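Local coordinates for borrelidin polyketide synthase, type I (Streptomyces parvulus, PDB 6OBT), which probably removes water from a beta-hydroxyacyl intermediate through its dehydratase domain to give an enoyl group during assembly of the polyketide borrelidin, at residues Gly41-Pro46 with Asp222-His227; Arg56-Arg61 with Leu91-Gln96; Glu179-Glu184 with Arg197-Ala202. One frame throughout, in Å; residues are numbered along the deposited sequence.

Interaction 1: Gly41-Pro46 with Asp222-His227; sequences GHAFVP and DAYGLH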
ATOM      1  N   GLY A  41      -9.024  10.713   0.569  1.00 42.19           N
ATOM      2  CA  GLY A  41      -9.600  12.036   0.771  1.00 45.32           C
ATOM      3  C   GLY A  41      -8.742  13.060   1.490  1.00 45.75           C
ATOM      4  O   GLY A  41      -9.277  14.045   2.007  1.00 48.11           O
ATOM      5  N   HIS A  42      -7.428  12.856   1.557  1.00 41.70           N
ATOM      6  CA  HIS A  42      -6.504  13.823   2.134  1.00 39.26           C
ATOM      7  C   HIS A  42      -5.496  14.253   1.084  1.00 41.17           C
ATOM      8  O   HIS A  42      -5.046  13.435   0.276  1.00 35.32           O
ATOM      9  CB  HIS A  42      -5.752  13.258   3.335  1.00 33.99           C
ATOM     10  CG  HIS A  42      -5.128  14.315   4.194  1.00 37.60           C
ATOM     11  ND1 HIS A  42      -3.894  14.870   3.921  1.00 38.02           N
ATOM     12  CD2 HIS A  42      -5.590  14.950   5.299  1.00 35.94           C
ATOM     13  CE1 HIS A  42      -3.611  15.780   4.836  1.00 40.64           C
ATOM     14  NE2 HIS A  42      -4.627  15.852   5.682  1.00 35.98           N
ATOM     15  N   ALA A  43      -5.129  15.535   1.119  1.00 37.25           N
ATOM     16  CA  ALA A  43      -4.202  16.078   0.129  1.00 40.50           C
ATOM     17  C   ALA A  43      -2.829  15.416   0.212  1.00 38.87           C
ATOM     18  O   ALA A  43      -2.225  15.096  -0.822  1.00 43.78           O
ATOM     19  CB  ALA A  43      -4.074  17.594   0.305  1.00 44.94           C
ATOM     20  N   PHE A  44      -2.325  15.181   1.428  1.00 33.78           N
ATOM     21  CA  PHE A  44      -0.992  14.605   1.586  1.00 32.30           C
ATOM     22  C   PHE A  44      -0.980  13.087   1.449  1.00 34.94           C
ATOM     23  O   PHE A  44       0.041  12.527   1.044  1.00 30.84           O
ATOM     24  CB  PHE A  44      -0.399  14.956   2.944  1.00 33.89           C
ATOM     25  CG  PHE A  44      -0.007  16.402   3.088  1.00 42.29           C
ATOM     26  CD1 PHE A  44       0.109  17.223   1.981  1.00 44.67           C
ATOM     27  CD2 PHE A  44       0.240  16.930   4.339  1.00 37.40           C
ATOM     28  CE1 PHE A  44       0.465  18.563   2.128  1.00 47.99           C
ATOM     29  CE2 PHE A  44       0.594  18.259   4.493  1.00 37.21           C
ATOM     30  CZ  PHE A  44       0.711  19.074   3.384  1.00 40.46           C
ATOM     31  N   VAL A  45      -2.056  12.402   1.828  1.00 36.24           N
ATOM     32  CA  VAL A  45      -2.086  10.944   1.676  1.00 35.35           C
ATOM     33  C   VAL A  45      -3.344  10.567   0.904  1.00 36.71           C
ATOM     34  O   VAL A  45      -4.368  10.210   1.502  1.00 39.56           O
ATOM     35  CB  VAL A  45      -1.985  10.226   3.031  1.00 31.67           C
ATOM     36  CG1 VAL A  45      -0.548  10.265   3.512  1.00 29.67           C
ATOM     37  CG2 VAL A  45      -2.902  10.845   4.075  1.00 30.38           C
ATOM     38  N   PRO A  46      -3.311  10.653  -0.427  1.00 36.60           N
ATOM     39  CA  PRO A  46      -4.534  10.448  -1.220  1.00 39.76           C
ATOM     40  C   PRO A  46      -5.011   9.003  -1.289  1.00 38.43           C
ATOM     41  O   PRO A  46      -6.136   8.774  -1.756  1.00 38.78           O
ATOM     42  CB  PRO A  46      -4.136  10.944  -2.618  1.00 45.49           C
ATOM     43  CG  PRO A  46      -2.881  11.743  -2.413  1.00 46.85           C
ATOM     44  CD  PRO A  46      -2.188  11.134  -1.247  1.00 37.92           C
ATOM     45  N   ASP A 222      -9.976  22.187   1.156  1.00 47.51           N
ATOM     46  CA  ASP A 222     -10.910  21.086   0.941  1.00 52.68           C
ATOM     47  C   ASP A 222     -10.322  19.745   1.370  1.00 52.60           C
ATOM     48  O   ASP A 222     -11.027  18.913   1.952  1.00 56.46           O
ATOM     49  CB  ASP A 222     -11.336  21.042  -0.526  1.00 57.48           C
ATOM     50  CG  ASP A 222     -12.506  21.955  -0.816  1.00 68.06           C
ATOM     51  OD1 ASP A 222     -13.251  22.286   0.129  1.00 71.43           O
ATOM     52  OD2 ASP A 222     -12.682  22.346  -1.988  1.00 74.76           O
ATOM     53  N   ALA A 223      -9.035  19.512   1.105  1.00 46.24           N
ATOM     54  CA  ALA A 223      -8.471  18.183   1.323  1.00 49.56           C
ATOM     55  C   ALA A 223      -7.692  18.082   2.631  1.00 46.11           C
ATOM     56  O   ALA A 223      -6.791  17.242   2.752  1.00 38.20           O
ATOM     57  CB  ALA A 223      -7.591  17.779   0.141  1.00 49.63           C
ATOM     58  N   TYR A 224      -8.028  18.908   3.613  1.00 39.92           N
ATOM     59  CA  TYR A 224      -7.383  18.887   4.916  1.00 37.03           C
ATOM     60  C   TYR A 224      -8.445  18.832   6.004  1.00 38.76           C
ATOM     61  O   TYR A 224      -9.593  19.224   5.797  1.00 36.80           O
ATOM     62  CB  TYR A 224      -6.491  20.117   5.106  1.00 35.19           C
ATOM     63  CG  TYR A 224      -5.377  20.186   4.095  1.00 33.97           C
ATOM     64  CD1 TYR A 224      -4.173  19.545   4.333  1.00 33.02           C
ATOM     65  CD2 TYR A 224      -5.520  20.906   2.913  1.00 32.41           C
ATOM     66  CE1 TYR A 224      -3.142  19.592   3.423  1.00 32.96           C
ATOM     67  CE2 TYR A 224      -4.478  20.970   1.984  1.00 38.58           C
ATOM     68  CZ  TYR A 224      -3.294  20.305   2.251  1.00 40.41           C
ATOM     69  OH  TYR A 224      -2.246  20.342   1.345  1.00 41.96           O
ATOM     70  N   GLY A 225      -8.056  18.314   7.164  1.00 33.67           N
ATOM     71  CA  GLY A 225      -8.909  18.403   8.326  1.00 32.25           C
ATOM     72  C   GLY A 225      -8.780  19.829   8.845  1.00 33.05           C
ATOM     73  O   GLY A 225      -9.746  20.604   8.818  1.00 35.04           O
ATOM     74  N   LEU A 226      -7.571  20.181   9.282  1.00 31.67           N
ATOM     75  CA  LEU A 226      -7.189  21.555   9.613  1.00 30.70           C
ATOM     76  C   LEU A 226      -5.938  21.901   8.829  1.00 34.79           C
ATOM     77  O   LEU A 226      -4.884  21.282   9.038  1.00 38.18           O
ATOM     78  CB  LEU A 226      -6.947  21.725  11.116  1.00 36.39           C
ATOM     79  CG  LEU A 226      -6.575  23.143  11.576  1.00 41.64           C
ATOM     80  CD1 LEU A 226      -7.716  24.101  11.258  1.00 40.28           C
ATOM     81  CD2 LEU A 226      -6.261  23.167  13.056  1.00 36.55           C
ATOM     82  N   HIS A 227      -6.047  22.877   7.920  1.00 36.01           N
ATOM     83  CA  HIS A 227      -4.925  23.218   7.046  1.00 32.20           C
ATOM     84  C   HIS A 227      -3.644  23.412   7.856  1.00 37.95           C
ATOM     85  O   HIS A 227      -3.655  24.145   8.862  1.00 35.21           O
ATOM     86  CB  HIS A 227      -5.221  24.501   6.264  1.00 37.95           C
ATOM     87  CG  HIS A 227      -4.279  24.753   5.127  1.00 39.22           C
ATOM     88  ND1 HIS A 227      -3.018  25.286   5.306  1.00 38.76           N
ATOM     89  CD2 HIS A 227      -4.418  24.550   3.794  1.00 38.05           C
ATOM     90  CE1 HIS A 227      -2.417  25.389   4.131  1.00 40.23           C
ATOM     91  NE2 HIS A 227      -3.246  24.951   3.196  1.00 36.82           N
TER

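Interaction 2: Arg56-Arg61 with Leu91-Gln96; sequences RVWTGR and LHAGHQ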
ATOM      1  N   ARG A  56      -3.401  -0.711   8.437  1.00 29.58           N
ATOM      2  CA  ARG A  56      -3.854   0.167   7.371  1.00 34.04           C
ATOM      3  C   ARG A  56      -2.766   1.198   7.146  1.00 30.81           C
ATOM      4  O   ARG A  56      -2.270   1.790   8.113  1.00 34.62           O
ATOM      5  CB  ARG A  56      -5.171   0.874   7.706  1.00 38.34           C
ATOM      6  CG  ARG A  56      -6.343  -0.037   8.037  1.00 58.05           C
ATOM      7  CD  ARG A  56      -7.638   0.775   8.090  1.00 67.44           C
ATOM      8  NE  ARG A  56      -7.821   1.588   6.885  1.00 72.58           N
ATOM      9  CZ  ARG A  56      -8.817   2.450   6.707  1.00 79.76           C
ATOM     10  NH1 ARG A  56      -9.724   2.623   7.661  1.00 79.76           N
ATOM     11  NH2 ARG A  56      -8.904   3.144   5.577  1.00 81.55           N
ATOM     12  N   VAL A  57      -2.427   1.448   5.887  1.00 30.08           N
ATOM     13  CA  VAL A  57      -1.341   2.366   5.554  1.00 33.79           C
ATOM     14  C   VAL A  57      -1.880   3.452   4.639  1.00 35.57           C
ATOM     15  O   VAL A  57      -2.507   3.151   3.619  1.00 40.85           O
ATOM     16  CB  VAL A  57      -0.162   1.632   4.894  1.00 30.87           C
ATOM     17  CG1 VAL A  57       0.936   2.636   4.504  1.00 31.57           C
ATOM     18  CG2 VAL A  57       0.400   0.584   5.842  1.00 30.75           C
ATOM     19  N   TRP A  58      -1.649   4.713   5.011  1.00 25.94           N
ATOM     20  CA  TRP A  58      -1.929   5.841   4.133  1.00 30.52           C
ATOM     21  C   TRP A  58      -0.626   6.230   3.446  1.00 29.40           C
ATOM     22  O   TRP A  58       0.438   6.228   4.071  1.00 29.66           O
ATOM     23  CB  TRP A  58      -2.510   7.047   4.906  1.00 29.26           C
ATOM     24  CG  TRP A  58      -3.972   6.875   5.301  1.00 35.53           C
ATOM     25  CD1 TRP A  58      -5.069   7.469   4.725  1.00 34.21           C
ATOM     26  CD2 TRP A  58      -4.473   6.046   6.350  1.00 36.09           C
ATOM     27  NE1 TRP A  58      -6.225   7.059   5.366  1.00 36.05           N
ATOM     28  CE2 TRP A  58      -5.879   6.188   6.368  1.00 33.76           C
ATOM     29  CE3 TRP A  58      -3.867   5.182   7.276  1.00 41.37           C
ATOM     30  CZ2 TRP A  58      -6.685   5.494   7.269  1.00 43.55           C
ATOM     31  CZ3 TRP A  58      -4.677   4.501   8.177  1.00 44.72           C
ATOM     32  CH2 TRP A  58      -6.067   4.661   8.163  1.00 44.43           C
ATOM     33  N   THR A  59      -0.708   6.554   2.157  1.00 31.91           N
ATOM     34  CA  THR A  59       0.483   6.779   1.350  1.00 32.21           C
ATOM     35  C   THR A  59       0.334   8.062   0.557  1.00 31.60           C
ATOM     36  O   THR A  59      -0.774   8.444   0.157  1.00 32.49           O
ATOM     37  CB  THR A  59       0.761   5.602   0.356  1.00 33.64           C
ATOM     38  OG1 THR A  59      -0.246   5.573  -0.663  1.00 34.59           O
ATOM     39  CG2 THR A  59       0.762   4.259   1.068  1.00 36.76           C
ATOM     40  N   GLY A  60       1.463   8.717   0.324  1.00 30.52           N
ATOM     41  CA  GLY A  60       1.483   9.885  -0.530  1.00 34.85           C
ATOM     42  C   GLY A  60       2.891  10.217  -0.966  1.00 36.14           C
ATOM     43  O   GLY A  60       3.866   9.602  -0.528  1.00 35.48           O
ATOM     44  N   ARG A  61       2.983  11.220  -1.839  1.00 35.44           N
ATOM     45  CA  ARG A  61       4.245  11.793  -2.289  1.00 34.96           C
ATOM     46  C   ARG A  61       4.255  13.282  -1.954  1.00 41.47           C
ATOM     47  O   ARG A  61       3.330  14.007  -2.339  1.00 48.10           O
ATOM     48  CB  ARG A  61       4.416  11.613  -3.793  1.00 44.38           C
ATOM     49  CG  ARG A  61       5.798  11.958  -4.313  1.00 53.95           C
ATOM     50  CD  ARG A  61       5.921  11.632  -5.789  1.00 63.33           C
ATOM     51  NE  ARG A  61       5.014  12.434  -6.608  1.00 70.75           N
ATOM     52  CZ  ARG A  61       4.917  12.337  -7.931  1.00 76.30           C
ATOM     53  NH1 ARG A  61       5.672  11.468  -8.593  1.00 80.15           N
ATOM     54  NH2 ARG A  61       4.064  13.109  -8.595  1.00 75.55           N
ATOM     55  N   LEU A  91      -4.839  12.660  12.937  1.00 31.00           N
ATOM     56  CA  LEU A  91      -6.264  12.937  13.137  1.00 30.94           C
ATOM     57  C   LEU A  91      -7.089  12.413  11.969  1.00 33.10           C
ATOM     58  O   LEU A  91      -8.210  11.916  12.155  1.00 33.11           O
ATOM     59  CB  LEU A  91      -6.496  14.443  13.311  1.00 31.99           C
ATOM     60  CG  LEU A  91      -6.090  15.015  14.667  1.00 33.99           C
ATOM     61  CD1 LEU A  91      -5.820  16.528  14.587  1.00 34.80           C
ATOM     62  CD2 LEU A  91      -7.210  14.736  15.670  1.00 34.57           C
ATOM     63  N   HIS A  92      -6.537  12.498  10.754  1.00 32.52           N
ATOM     64  CA  HIS A  92      -7.272  12.045   9.582  1.00 33.78           C
ATOM     65  C   HIS A  92      -7.351  10.523   9.548  1.00 36.01           C
ATOM     66  O   HIS A  92      -8.424   9.950   9.321  1.00 38.73           O
ATOM     67  CB  HIS A  92      -6.614  12.568   8.304  1.00 37.99           C
ATOM     68  CG  HIS A  92      -7.223  12.006   7.061  1.00 36.32           C
ATOM     69  ND1 HIS A  92      -8.299  12.592   6.430  1.00 40.29           N
ATOM     70  CD2 HIS A  92      -6.933  10.887   6.355  1.00 36.54           C
ATOM     71  CE1 HIS A  92      -8.632  11.869   5.374  1.00 39.46           C
ATOM     72  NE2 HIS A  92      -7.827  10.825   5.313  1.00 39.27           N
ATOM     73  N   ALA A  93      -6.213   9.852   9.761  1.00 36.14           N
ATOM     74  CA  ALA A  93      -6.194   8.384   9.758  1.00 35.01           C
ATOM     75  C   ALA A  93      -6.990   7.808  10.923  1.00 41.42           C
ATOM     76  O   ALA A  93      -7.720   6.819  10.760  1.00 42.17           O
ATOM     77  CB  ALA A  93      -4.752   7.890   9.808  1.00 33.46           C
ATOM     78  N   GLY A  94      -6.852   8.401  12.111  1.00 40.68           N
ATOM     79  CA  GLY A  94      -7.579   7.897  13.263  1.00 44.72           C
ATOM     80  C   GLY A  94      -9.080   7.988  13.079  1.00 41.75           C
ATOM     81  O   GLY A  94      -9.816   7.049  13.397  1.00 44.00           O
ATOM     82  N   HIS A  95      -9.554   9.119  12.551  1.00 40.58           N
ATOM     83  CA  HIS A  95     -10.973   9.260  12.263  1.00 43.26           C
ATOM     84  C   HIS A  95     -11.435   8.202  11.271  1.00 43.01           C
ATOM     85  O   HIS A  95     -12.490   7.590  11.454  1.00 45.01           O
ATOM     86  CB  HIS A  95     -11.262  10.651  11.714  1.00 43.29           C
ATOM     87  CG  HIS A  95     -12.700  10.873  11.380  1.00 56.88           C
ATOM     88  ND1 HIS A  95     -13.639  11.212  12.330  1.00 63.32           N
ATOM     89  CD2 HIS A  95     -13.366  10.793  10.204  1.00 60.14           C
ATOM     90  CE1 HIS A  95     -14.821  11.333  11.753  1.00 66.29           C
ATOM     91  NE2 HIS A  95     -14.682  11.084  10.463  1.00 64.61           N
ATOM     92  N   GLN A  96     -10.659   7.967  10.215  1.00 43.10           N
ATOM     93  CA  GLN A  96     -11.039   6.918   9.273  1.00 46.95           C
ATOM     94  C   GLN A  96     -11.018   5.536   9.906  1.00 47.32           C
ATOM     95  O   GLN A  96     -11.691   4.627   9.402  1.00 54.75           O
ATOM     96  CB  GLN A  96     -10.127   6.956   8.043  1.00 47.37           C
ATOM     97  CG  GLN A  96     -10.465   8.120   7.115  1.00 53.76           C
ATOM     98  CD  GLN A  96      -9.778   8.025   5.764  1.00 56.40           C
ATOM     99  OE1 GLN A  96      -8.755   7.363   5.619  1.00 52.65           O
ATOM    100  NE2 GLN A  96     -10.346   8.695   4.767  1.00 61.67           N
TER

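Interaction 3: Glu179-Glu184 with Arg197-Ala202; sequences EGFYDE and RCLRRA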
ATOM      1  N   GLU A 179       2.321  43.656  15.908  1.00 81.40           N
ATOM      2  CA  GLU A 179       3.101  44.277  14.850  1.00 87.00           C
ATOM      3  C   GLU A 179       4.469  43.623  14.750  1.00 81.51           C
ATOM      4  O   GLU A 179       5.143  43.420  15.764  1.00 77.70           O
ATOM      5  CB  GLU A 179       3.264  45.768  15.144  1.00 99.64           C
ATOM      6  CG  GLU A 179       3.811  46.591  14.000  1.00111.57           C
ATOM      7  CD  GLU A 179       2.709  47.148  13.134  1.00120.98           C
ATOM      8  OE1 GLU A 179       1.645  46.500  13.051  1.00119.68           O
ATOM      9  OE2 GLU A 179       2.897  48.249  12.570  1.00127.51           O
ATOM     10  N   GLY A 180       4.871  43.287  13.527  1.00 82.85           N
ATOM     11  CA  GLY A 180       6.177  42.676  13.352  1.00 79.21           C
ATOM     12  C   GLY A 180       6.418  41.435  14.184  1.00 71.06           C
ATOM     13  O   GLY A 180       7.573  41.088  14.442  1.00 67.35           O
ATOM     14  N   PHE A 181       5.352  40.791  14.671  1.00 64.46           N
ATOM     15  CA  PHE A 181       5.499  39.495  15.333  1.00 65.09           C
ATOM     16  C   PHE A 181       6.300  38.528  14.469  1.00 61.86           C
ATOM     17  O   PHE A 181       7.195  37.822  14.957  1.00 59.91           O
ATOM     18  CB  PHE A 181       4.116  38.933  15.654  1.00 62.63           C
ATOM     19  CG  PHE A 181       4.103  37.481  16.040  1.00 58.06           C
ATOM     20  CD1 PHE A 181       4.444  37.083  17.324  1.00 62.05           C
ATOM     21  CD2 PHE A 181       3.709  36.506  15.122  1.00 54.51           C
ATOM     22  CE1 PHE A 181       4.402  35.731  17.674  1.00 56.38           C
ATOM     23  CE2 PHE A 181       3.667  35.172  15.474  1.00 54.11           C
ATOM     24  CZ  PHE A 181       4.017  34.786  16.751  1.00 58.22           C
ATOM     25  N   TYR A 182       6.027  38.522  13.166  1.00 60.99           N
ATOM     26  CA  TYR A 182       6.720  37.606  12.269  1.00 60.99           C
ATOM     27  C   TYR A 182       8.122  38.084  11.915  1.00 64.84           C
ATOM     28  O   TYR A 182       9.004  37.253  11.663  1.00 59.95           O
ATOM     29  CB  TYR A 182       5.887  37.389  11.011  1.00 56.22           C
ATOM     30  CG  TYR A 182       4.699  36.514  11.302  1.00 57.07           C
ATOM     31  CD1 TYR A 182       4.843  35.140  11.388  1.00 54.96           C
ATOM     32  CD2 TYR A 182       3.445  37.062  11.542  1.00 57.17           C
ATOM     33  CE1 TYR A 182       3.779  34.326  11.677  1.00 51.91           C
ATOM     34  CE2 TYR A 182       2.363  36.252  11.826  1.00 53.97           C
ATOM     35  CZ  TYR A 182       2.535  34.881  11.896  1.00 51.75           C
ATOM     36  OH  TYR A 182       1.472  34.059  12.185  1.00 54.34           O
ATOM     37  N   ASP A 183       8.354  39.398  11.879  1.00 68.51           N
ATOM     38  CA  ASP A 183       9.722  39.875  11.721  1.00 69.93           C
ATOM     39  C   ASP A 183      10.569  39.466  12.918  1.00 66.37           C
ATOM     40  O   ASP A 183      11.737  39.078  12.764  1.00 67.04           O
ATOM     41  CB  ASP A 183       9.735  41.391  11.526  1.00 76.56           C
ATOM     42  CG  ASP A 183       9.027  41.820  10.251  1.00 85.52           C
ATOM     43  OD1 ASP A 183       9.153  41.105   9.233  1.00 88.67           O
ATOM     44  OD2 ASP A 183       8.341  42.865  10.268  1.00 92.05           O
ATOM     45  N   GLU A 184       9.982  39.515  14.117  1.00 66.28           N
ATOM     46  CA  GLU A 184      10.668  39.051  15.320  1.00 72.22           C
ATOM     47  C   GLU A 184      11.001  37.563  15.232  1.00 63.94           C
ATOM     48  O   GLU A 184      12.122  37.147  15.550  1.00 70.38           O
ATOM     49  CB  GLU A 184       9.801  39.330  16.548  1.00 81.00           C
ATOM     50  CG  GLU A 184      10.183  38.534  17.782  1.00 92.30           C
ATOM     51  CD  GLU A 184      10.131  39.364  19.048  1.00109.84           C
ATOM     52  OE1 GLU A 184      10.099  40.610  18.946  1.00116.68           O
ATOM     53  OE2 GLU A 184      10.117  38.769  20.149  1.00113.98           O
ATOM     54  N   ARG A 197       1.543  33.036   7.863  1.00 44.38           N
ATOM     55  CA  ARG A 197       1.433  34.285   8.629  1.00 46.44           C
ATOM     56  C   ARG A 197      -0.043  34.570   8.903  1.00 50.09           C
ATOM     57  O   ARG A 197      -0.672  35.470   8.335  1.00 52.36           O
ATOM     58  CB  ARG A 197       2.090  35.450   7.904  1.00 49.20           C
ATOM     59  CG  ARG A 197       3.597  35.268   7.684  1.00 49.80           C
ATOM     60  CD  ARG A 197       4.300  36.556   7.284  1.00 57.85           C
ATOM     61  NE  ARG A 197       3.907  37.072   5.972  1.00 60.96           N
ATOM     62  CZ  ARG A 197       4.639  36.967   4.865  1.00 63.57           C
ATOM     63  NH1 ARG A 197       5.812  36.343   4.891  1.00 59.99           N
ATOM     64  NH2 ARG A 197       4.199  37.485   3.723  1.00 65.83           N
ATOM     65  N   CYS A 198      -0.575  33.798   9.839  1.00 44.60           N
ATOM     66  CA  CYS A 198      -2.002  33.758  10.095  1.00 44.16           C
ATOM     67  C   CYS A 198      -2.405  34.520  11.338  1.00 48.27           C
ATOM     68  O   CYS A 198      -3.596  34.798  11.510  1.00 49.30           O
ATOM     69  CB  CYS A 198      -2.461  32.315  10.243  1.00 44.42           C
ATOM     70  SG  CYS A 198      -2.416  31.443   8.667  1.00 49.14           S
ATOM     71  N   LEU A 199      -1.463  34.837  12.218  1.00 50.01           N
ATOM     72  CA  LEU A 199      -1.811  35.567  13.431  1.00 48.14           C
ATOM     73  C   LEU A 199      -2.250  36.990  13.093  1.00 50.78           C
ATOM     74  O   LEU A 199      -1.524  37.730  12.422  1.00 56.38           O
ATOM     75  CB  LEU A 199      -0.622  35.600  14.392  1.00 48.99           C
ATOM     76  CG  LEU A 199      -0.868  36.521  15.598  1.00 52.64           C
ATOM     77  CD1 LEU A 199      -2.086  36.077  16.396  1.00 51.48           C
ATOM     78  CD2 LEU A 199       0.349  36.572  16.493  1.00 55.87           C
ATOM     79  N   ARG A 200      -3.430  37.384  13.585  1.00 52.17           N
ATOM     80  CA  ARG A 200      -3.979  38.711  13.317  1.00 60.06           C
ATOM     81  C   ARG A 200      -4.099  39.579  14.560  1.00 62.50           C
ATOM     82  O   ARG A 200      -3.732  40.762  14.529  1.00 67.64           O
ATOM     83  CB  ARG A 200      -5.356  38.585  12.650  1.00 58.96           C
ATOM     84  CG  ARG A 200      -5.412  37.569  11.530  1.00 54.42           C
ATOM     85  CD  ARG A 200      -4.571  37.994  10.331  1.00 60.16           C
ATOM     86  NE  ARG A 200      -4.521  36.932   9.328  1.00 61.99           N
ATOM     87  CZ  ARG A 200      -3.952  37.058   8.133  1.00 63.39           C
ATOM     88  NH1 ARG A 200      -3.386  38.207   7.781  1.00 56.32           N
ATOM     89  NH2 ARG A 200      -3.962  36.040   7.280  1.00 59.54           N
ATOM     90  N   ARG A 201      -4.656  39.052  15.651  1.00 62.14           N
ATOM     91  CA  ARG A 201      -4.789  39.831  16.878  1.00 65.62           C
ATOM     92  C   ARG A 201      -4.534  38.920  18.068  1.00 57.53           C
ATOM     93  O   ARG A 201      -4.767  37.716  17.993  1.00 54.86           O
ATOM     94  CB  ARG A 201      -6.184  40.486  17.002  1.00 68.18           C
ATOM     95  CG  ARG A 201      -6.786  40.991  15.691  1.00 71.87           C
ATOM     96  CD  ARG A 201      -7.645  42.229  15.912  1.00 84.59           C
ATOM     97  NE  ARG A 201      -8.793  41.940  16.762  1.00 93.32           N
ATOM     98  CZ  ARG A 201     -10.050  41.890  16.331  1.00102.27           C
ATOM     99  NH1 ARG A 201     -10.321  42.119  15.052  1.00107.32           N
ATOM    100  NH2 ARG A 201     -11.036  41.614  17.173  1.00102.51           N
ATOM    101  N   ALA A 202      -4.040  39.496  19.161  1.00 62.54           N
ATOM    102  CA  ALA A 202      -3.809  38.727  20.376  1.00 66.41           C
ATOM    103  C   ALA A 202      -4.092  39.595  21.601  1.00 66.34           C
ATOM    104  O   ALA A 202      -3.968  40.824  21.557  1.00 66.88           O
ATOM    105  CB  ALA A 202      -2.375  38.167  20.420  1.00 63.09           C
TER

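Interaction 1: Gly41-Pro46 with Asp222-His227
Tyr224 lays its phenol ring against Ala43 and its two neighbours, joining two loops that belong to different halves of the double hot-dog fold of polyketide synthase dehydratases. Loop 41-46 lies between strands 38-39 and 47-50 of the first half; loop 222-227 leads into helix 228-236 of the second.

The Tyr224 side chain starts out pointing away from its partner loop, but with CG anti to the carbonyl carbon (chi1 -61°) the ring turns back to it from CB. Further out, Tyr224 CD1 reaches His42 CE1 at 3.8 Å, the two rings meeting obliquely and nearly perpendicular. CE1 touches both Ala43 CB and Phe44 CZ. Ala43 CB sits over one face of the phenol, closest to Tyr224 CZ at 3.4 Å. At the tip, Tyr224 OH comes to 3.3 Å from Phe44 CE1. The edge of the Tyr224 ring, with its CE1 over the Phe44 ring, meets that face in a T-shaped pair, the planes of Phe44 and Tyr224 standing at 84°.

Polar contacts fix the backbone beneath this aromatic cluster. Ala43 N donates to Ala223 O over 2.9 Å, in the carbonyl plane and on a lone pair. The same oxygen, Ala223 O, stands 3.6 Å above the centre of the His42 ring, so one carbonyl both accepts a hydrogen bond and covers an imidazole face. Both nitrogens of that imidazole are engaged, which should fix its rotation. Glu88 of helix 83-97 binds His42 NE2 and also the backbone nitrogens of Gly225 and Leu226, tying both loops to one carboxylate. The remaining ring nitrogen, His42 ND1, accepts from Phe44 N at 3.0 Å, with the donor tilted 19° from the ring plane.

Interaction 2: Arg56-Arg61 with Leu91-Gln96
Strand segment 56-61 and helix segment 91-96 run roughly antiparallel, their axes 10.2 Å apart at closest approach and 141° between their directions, with Trp58 opposite Ala93. The Trp58 indole spans the distance to the helix. Ala93 CB sits over the face of its six-membered ring in a CH-pi contact, 3.6 Å from the centroid and almost on the ring normal.

At the indole edge, Trp58 NE1 donates to Gln96 OE1 in a short, somewhat bent bond of 2.6 Å, with 146° at the hydrogen. The acceptor lies close to the indole plane, while the N-H stands 25° out of the amide carbonyl plane. An extended Gln96 chain beyond CG carries the oxygen there, and its NE2 makes a weak bond to Ala40 O. His92 CD2 approaches the same indole nitrogen, Trp58 NE1, at 4.0 Å. This is the packing of a hot-dog fold, in which strands wrap a long central helix, here 83-97.

Arg56 bends at chi3, bringing its guanidinium against the indole so that Trp58 CZ2 stands over one guanidinium face. Arg56 NH1 makes a weak bond, 3.3 Å long, to Gln96 O, which lies near the guanidinium plane. Arg56 NE forms a salt bridge with Asp50.

Interaction 3: Glu179-Glu184 with Arg197-Ala202
The Tyr182 ring is sandwiched between Arg197 on one face and Phe181 on the other. Arg197 CG stands over the centre of the phenol in a CH-pi contact, 4.0 Å from the centroid of the Tyr182 ring, and Arg197 CA lies closer to the hydroxyl end, 3.5 Å from Tyr182 CZ. It is thus the aliphatic part of the arginine that covers the ring. Beyond it the chain bends at chi3, leaving the guanidinium plane steeply inclined to the phenol, and NH1 bonds to Tyr192 O. On the opposite face, Phe181 CD2 sits 3.5 Å above the plane of the Tyr182 ring, over its centre.

Phe181 in turn offers one of its own faces to Leu199. The leucine chain meets it at about a right angle, and Leu199 CD2 lies 3.7 Å from the centroid of the Phe181 ring, slightly off the normal. CG of Leu199 is anti to the backbone N (chi1 172°), which directs the branch, and with it CD2, toward Phe181.

Tyr182 crosses Leu199 obliquely and ends at the backbone just before and at the start of the strand. Its OH accepts a nearly straight hydrogen bond from Leu199 N, 3.0 Å long and 166° at the hydrogen, and a weak one from Cys198 N. His236 NE2, on helix 228-236, is a further hydrogen-bond partner of the hydroxyl, so three groups hold this one polar atom.

The contact fastens the first turn of helix 181-187 to the start of strand 199-205, which carries a classic beta bulge where Arg200 and Arg201 both face Glu212. Along the chain, the two segments flank the GYxYGPxF motif characteristic of polyketide synthase dehydratases, to which Tyr192 belongs, in the second hot-dog half of the fold.

Interactions 1 and 2 are neighbours: Val45 packs on Trp58, and His42 meets His92 edge-to-face. Helix 83-97 contributes to both, supplying one segment of interaction 2 and bordering the loops of interaction 1. Interaction 3 lies on the other side of the chain's centre from interaction 2, their centres about 32 Å apart. It is a mostly buried contact with an exposed arginine at its margin, whereas the other two are partly buried. Their chemistry also differs. Interaction 1 joins the two hot-dog halves by an aromatic cluster and a backbone bond; interaction 2 seats an indole on a helix; interaction 3 holds the first amide of a strand with a tyrosine hydroxyl.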